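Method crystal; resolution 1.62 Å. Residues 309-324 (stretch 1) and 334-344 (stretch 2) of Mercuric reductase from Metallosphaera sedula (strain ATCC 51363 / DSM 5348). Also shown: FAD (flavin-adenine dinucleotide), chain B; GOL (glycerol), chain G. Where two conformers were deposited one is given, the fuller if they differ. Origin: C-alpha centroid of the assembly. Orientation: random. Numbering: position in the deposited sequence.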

# COMPACT_ATOMS: atom_id res chain seq x y z
N GLY A 309 -15.85 -2.74 24.27
CA GLY A 309 -14.74 -3.36 24.97
C GLY A 309 -13.97 -4.38 24.14
O GLY A 309 -13.24 -5.19 24.71
N GLY A 310 -14.20 -4.34 22.84
CA GLY A 310 -13.53 -5.25 21.83
C GLY A 310 -12.35 -4.49 21.22
O GLY A 310 -11.61 -3.78 21.91
N LYS A 311 -12.14 -4.70 19.94
CA LYS A 311 -11.08 -3.96 19.30
C LYS A 311 -11.48 -2.49 19.25
O LYS A 311 -12.68 -2.19 19.06
N MET A 312 -10.48 -1.64 19.37
CA MET A 312 -10.75 -0.22 19.37
C MET A 312 -10.12 0.39 18.11
O MET A 312 -8.91 0.71 18.07
N LEU A 313 -10.94 0.58 17.12
CA LEU A 313 -10.49 1.04 15.81
C LEU A 313 -11.53 1.97 15.23
O LEU A 313 -12.75 1.61 15.25
N GLU A 314 -11.12 3.03 14.55
CA GLU A 314 -12.04 3.94 13.96
C GLU A 314 -12.91 3.32 12.89
O GLU A 314 -14.13 3.53 12.82
N ALA A 315 -12.31 2.52 11.96
CA ALA A 315 -13.09 2.02 10.88
C ALA A 315 -14.12 1.00 11.36
O ALA A 315 -15.22 0.87 10.79
N LEU A 316 -13.75 0.23 12.38
CA LEU A 316 -14.68 -0.77 12.99
C LEU A 316 -15.82 -0.01 13.76
O LEU A 316 -16.99 -0.39 13.60
N ALA A 317 -15.44 1.07 14.44
CA ALA A 317 -16.51 1.84 15.18
C ALA A 317 -17.54 2.38 14.17
O ALA A 317 -18.75 2.22 14.37
N GLY A 318 -17.07 2.92 13.02
CA GLY A 318 -17.93 3.41 11.98
C GLY A 318 -18.84 2.32 11.46
O GLY A 318 -20.05 2.48 11.35
N ARG A 319 -18.26 1.22 11.03
CA ARG A 319 -19.01 0.07 10.51
C ARG A 319 -20.06 -0.41 11.51
O ARG A 319 -21.24 -0.62 11.07
N GLN A 320 -19.69 -0.58 12.80
CA GLN A 320 -20.65 -0.98 13.86
C GLN A 320 -21.74 0.06 14.01
O GLN A 320 -22.93 -0.35 14.19
N GLY A 321 -21.45 1.38 13.95
CA GLY A 321 -22.52 2.39 14.11
C GLY A 321 -23.51 2.25 12.95
O GLY A 321 -24.72 2.26 13.13
N SER A 322 -23.02 2.01 11.69
CA SER A 322 -23.92 1.76 10.60
C SER A 322 -24.74 0.53 10.73
O SER A 322 -25.96 0.60 10.42
N ILE A 323 -24.15 -0.58 11.10
CA ILE A 323 -24.85 -1.86 11.14
C ILE A 323 -25.89 -1.83 12.31
O ILE A 323 -27.05 -2.27 12.17
N ALA A 324 -25.49 -1.25 13.42
CA ALA A 324 -26.38 -1.23 14.62
C ALA A 324 -27.61 -0.46 14.24
O ALA A 324 -28.74 -0.91 14.61
N LYS A 334 -27.82 -8.14 10.39
CA LYS A 334 -26.43 -7.92 9.89
C LYS A 334 -25.42 -7.95 10.99
O LYS A 334 -25.72 -7.61 12.18
N ARG A 335 -24.20 -8.40 10.61
CA ARG A 335 -23.10 -8.58 11.50
C ARG A 335 -21.85 -7.99 10.93
O ARG A 335 -21.80 -7.76 9.72
N VAL A 336 -20.85 -7.72 11.77
CA VAL A 336 -19.58 -7.29 11.21
C VAL A 336 -18.60 -8.28 11.77
O VAL A 336 -18.29 -8.26 12.99
N ASP A 337 -18.12 -9.11 10.85
CA ASP A 337 -17.07 -10.14 11.13
C ASP A 337 -15.73 -9.55 11.58
O ASP A 337 -14.99 -9.01 10.73
N GLU A 338 -15.42 -9.65 12.87
CA GLU A 338 -14.21 -9.06 13.42
C GLU A 338 -12.93 -9.74 12.91
O GLU A 338 -11.84 -9.18 13.04
N ASN A 339 -13.07 -10.93 12.34
CA ASN A 339 -11.84 -11.70 11.84
C ASN A 339 -11.44 -11.35 10.41
O ASN A 339 -10.53 -11.93 9.87
N ALA A 340 -12.04 -10.27 9.84
CA ALA A 340 -11.50 -9.65 8.63
C ALA A 340 -11.25 -8.14 8.87
O ALA A 340 -11.18 -7.38 7.91
N VAL A 341 -11.14 -7.72 10.11
CA VAL A 341 -10.90 -6.31 10.44
C VAL A 341 -9.39 -6.09 10.70
O VAL A 341 -8.78 -6.69 11.63
N PRO A 342 -8.75 -5.21 9.91
CA PRO A 342 -7.29 -4.96 10.15
C PRO A 342 -6.92 -4.06 11.27
O PRO A 342 -7.74 -3.22 11.68
N GLN A 343 -5.74 -4.29 11.87
CA GLN A 343 -5.14 -3.38 12.81
C GLN A 343 -3.70 -3.08 12.44
O GLN A 343 -2.90 -4.00 12.20
N VAL A 344 -3.31 -1.83 12.60
CA VAL A 344 -1.99 -1.37 12.22
C VAL A 344 -1.45 -0.52 13.35
O VAL A 344 -2.17 0.28 14.03

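The two stretches bury 600 Å² between them, both sides summed, and three residues anchor the contact: Glu338 (83 Å² covered), Val336 (77 Å²) and Ile323 (76 Å²). The CA register follows the helix 314-324 along the second stretch, from Leu313 CA, 7.6 Å from Gln343 CA, to Ile323 CA, 6.4 Å from Lys334 CA, and the side chains that meet across it recur on one helical face: Leu316, Arg319, Gln320 and Ile323.

Val336 points its CB toward the helix with chi1 at 48° (p), which spreads its two methyls over different neighbours. CG1 lies 3.8 Å from Gln320 CG, whereas CG2 lies 3.9 Å from Leu316 CD1 and 3.8 Å from Arg319 CG. Ile323 closes the patch in an m, t conformation: its CD1 is 3.5 Å from Val336 CB and also 3.5 Å from Arg335 O, while its CG2 reaches Lys334 O at 3.5 Å. Backbone as well as side chain therefore lines its site. Lys334 starts toward the helix, but its end leads away, and the CB of Arg335 points away.

Further along, Leu316 (t, p) places CD1 3.9 Å from Val341 CG2, so this one methyl bridges Val336 and Val341. Val341 (t) in turn sets CG1 3.6 Å from Leu313 CD1. Leu313, in the N-cap position, is m, t; its CD1 is also 3.5 Å from Pro342 O, and its CD2 is 4.2 Å from Gln343 CG.

Glu338 supplies the polar margin. Its chi1 of -135° and chi2 of 147° both lie between wells, and its CB points toward the first stretch. OE2 comes within 3.9 Å of Leu316 CD2 and 3.7 Å of Lys311 CG. An ideal CB on Gly310 would sit a tight 3.2 Å from the same OE2. The extended Lys311 (m, t, t, t) runs past this carboxylate, and its NZ gives a weak hydrogen bond to Glu338 O at 3.3 Å. Two waters extend its reach: water 1 accepts from Lys311 NZ (3.0 Å) and donates to Val341 O (2.7 Å), and water 2 accepts from Lys311 NZ at 2.8 Å.

Gln320 and Glu338 are linked indirectly. Gln320 points its CB sideways, but m, t angles bring its end nearer. Its NE2 donates to water 3 (3.0 Å), which donates to Glu338 OE2 (3.2 Å). Glycerol, probably from the crystallisation liquor, makes a second bridge: Gln320 NE2 donates to GOL O3 at 2.9 Å, and GOL O3 donates to Glu338 OE1 at 3.2 Å.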

# COMPACT_ATOMS: atom_id res chain seq x y z
CB LYS A 311 -10.92 -4.42 17.85
CG LYS A 311 -10.40 -5.84 17.78
CD LYS A 311 -10.29 -6.36 16.38
CE LYS A 311 -9.97 -7.85 16.56
NZ LYS A 311 -9.58 -8.43 15.30
CB MET A 312 -10.34 0.44 20.70
CG MET A 312 -11.24 -0.18 21.80
SD MET A 312 -10.89 0.61 23.35
CE MET A 312 -11.96 -0.26 24.55
CB LEU A 313 -10.35 -0.15 14.90
CG LEU A 313 -9.26 -1.18 15.26
CD1 LEU A 313 -9.53 -2.52 14.59
CD2 LEU A 313 -7.91 -0.66 14.75
CB GLU A 314 -11.29 5.17 13.46
CG GLU A 314 -12.19 6.26 12.97
CD GLU A 314 -12.66 6.08 11.50
OE1 GLU A 314 -12.23 5.19 10.71
OE2 GLU A 314 -13.58 6.83 11.05
CB ALA A 315 -12.11 1.35 9.82
CB LEU A 316 -13.96 -1.66 13.96
CG LEU A 316 -14.84 -2.73 14.58
CD1 LEU A 316 -15.51 -3.63 13.57
CD2 LEU A 316 -14.05 -3.54 15.63
CB ALA A 317 -15.88 2.95 16.00
CB ARG A 319 -18.13 -1.07 10.15
CG ARG A 319 -18.84 -2.21 9.43
CD ARG A 319 -19.11 -1.71 8.02
NE ARG A 319 -20.07 -2.48 7.26
CZ ARG A 319 -20.92 -1.94 6.38
NH1 ARG A 319 -21.07 -0.60 6.27
NH2 ARG A 319 -21.68 -2.73 5.69
CB GLN A 320 -19.91 -1.28 15.12
CG GLN A 320 -18.98 -2.48 15.11
CD GLN A 320 -18.25 -2.66 16.34
OE1 GLN A 320 -17.91 -1.64 17.06
NE2 GLN A 320 -17.84 -3.87 16.63
CB SER A 322 -23.14 1.65 9.20
OG SER A 322 -22.46 2.89 8.92
CB ILE A 323 -23.92 -2.99 11.37
CG1 ILE A 323 -23.17 -3.24 10.07
CG2 ILE A 323 -24.63 -4.28 11.71
CD1 ILE A 323 -22.12 -4.30 10.28
CB ALA A 324 -25.68 -0.60 15.80
CB LYS A 334 -26.33 -6.67 9.13
CG LYS A 334 -27.32 -6.71 7.98
CD LYS A 334 -27.08 -5.67 6.92
CE LYS A 334 -27.98 -6.05 5.73
NZ LYS A 334 -28.16 -4.87 4.84
CB ARG A 335 -22.87 -10.03 11.71
CG ARG A 335 -24.19 -10.66 12.00
CD ARG A 335 -24.01 -12.04 12.48
NE ARG A 335 -23.76 -12.93 11.37
CZ ARG A 335 -23.48 -14.22 11.59
NH1 ARG A 335 -23.51 -14.71 12.84
NH2 ARG A 335 -23.19 -15.02 10.58
CB VAL A 336 -19.20 -5.82 11.50
CG1 VAL A 336 -19.38 -5.52 12.92
CG2 VAL A 336 -17.77 -5.52 11.07
CB ASP A 337 -16.90 -10.92 9.84
CG ASP A 337 -15.70 -11.94 9.85
OD1 ASP A 337 -15.29 -12.43 10.95
OD2 ASP A 337 -15.22 -12.23 8.72
CB GLU A 338 -14.24 -9.10 14.95
CG GLU A 338 -13.81 -7.81 15.61
CD GLU A 338 -14.54 -7.55 16.92
OE1 GLU A 338 -15.65 -8.09 17.10
OE2 GLU A 338 -14.00 -6.80 17.76
CB ASN A 339 -12.01 -13.19 12.04
CG ASN A 339 -12.04 -13.56 13.54
OD1 ASN A 339 -11.42 -12.89 14.40
ND2 ASN A 339 -12.75 -14.63 13.84
CB ALA A 340 -12.42 -9.83 7.44
CB VAL A 341 -11.66 -5.93 11.70
CG1 VAL A 341 -11.31 -4.51 12.13
CG2 VAL A 341 -13.17 -5.94 11.41
CB PRO A 342 -6.81 -4.35 8.82
CG PRO A 342 -8.04 -3.64 8.35
CD PRO A 342 -9.23 -4.38 8.83
CB GLN A 343 -5.15 -3.93 14.25
CG GLN A 343 -4.47 -2.96 15.22
CD GLN A 343 -4.20 -3.57 16.59
OE1 GLN A 343 -4.66 -4.68 16.93
NE2 GLN A 343 -3.57 -2.79 17.42
CB VAL A 344 -1.99 -0.47 10.91
CG1 VAL A 344 -0.66 0.18 10.60
CG2 VAL A 344 -2.48 -1.28 9.72
PA FAD B . -15.78 7.94 20.84
O1A FAD B . -15.39 8.63 19.55
O2A FAD B . -15.03 8.24 22.11
O5B FAD B . -17.35 8.21 21.10
C5B FAD B . -17.80 8.68 22.36
C4B FAD B . -18.33 10.10 22.21
O4B FAD B . -19.66 10.18 22.75
C3B FAD B . -17.47 11.10 22.96
O3B FAD B . -16.94 12.07 22.05
C2B FAD B . -18.37 11.78 23.97
O2B FAD B . -18.43 13.18 23.71
C1B FAD B . -19.75 11.16 23.79
N9A FAD B . -20.18 10.51 25.06
C8A FAD B . -19.46 9.62 25.76
N7A FAD B . -20.14 9.21 26.87
C5A FAD B . -21.32 9.86 26.88
C6A FAD B . -22.50 9.90 27.77
N6A FAD B . -22.57 9.15 28.89
N1A FAD B . -23.52 10.72 27.42
C2A FAD B . -23.47 11.47 26.30
N3A FAD B . -22.43 11.48 25.45
C4A FAD B . -21.34 10.72 25.68
N1 FAD B . -7.95 3.79 15.62
C2 FAD B . -7.59 3.51 14.34
O2 FAD B . -8.35 2.80 13.64
N3 FAD B . -6.46 3.98 13.78
C4 FAD B . -5.60 4.76 14.46
O4 FAD B . -4.56 5.18 13.92
C4X FAD B . -5.92 5.11 15.87
N5 FAD B . -5.11 5.88 16.62
C5X FAD B . -5.43 6.18 17.90
C6 FAD B . -4.57 6.98 18.65
C7 FAD B . -4.89 7.29 19.97
C7M FAD B . -3.97 8.16 20.78
C8 FAD B . -6.15 6.77 20.57
C8M FAD B . -6.49 7.11 22.00
C9 FAD B . -7.00 5.97 19.82
C9A FAD B . -6.68 5.66 18.51
N10 FAD B . -7.54 4.85 17.74
C10 FAD B . -7.18 4.56 16.41
C1' FAD B . -8.79 4.32 18.31
C2' FAD B . -9.97 5.14 17.80
O2' FAD B . -9.72 6.53 18.03
C3' FAD B . -11.25 4.74 18.51
O3' FAD B . -11.42 3.32 18.43
C4' FAD B . -12.46 5.43 17.89
O4' FAD B . -12.39 6.84 18.14
C5' FAD B . -13.76 4.88 18.45
O5' FAD B . -14.79 5.85 18.31
P FAD B . -16.15 5.73 19.16
O1P FAD B . -17.18 6.65 18.54
O2P FAD B . -16.47 4.27 19.35
O3P FAD B . -15.73 6.35 20.59
C1 GOL G . -18.75 -6.78 19.31
O1 GOL G . -17.49 -6.82 19.99
C2 GOL G . -18.80 -7.90 18.27
O2 GOL G . -19.61 -8.97 18.77
C3 GOL G . -19.40 -7.37 16.98
O3 GOL G . -18.39 -6.68 16.23
O HOH W 1 -7.21 -7.43 13.70
O HOH W 2 -9.57 -11.09 14.50
O HOH W 3 -16.10 -4.69 18.96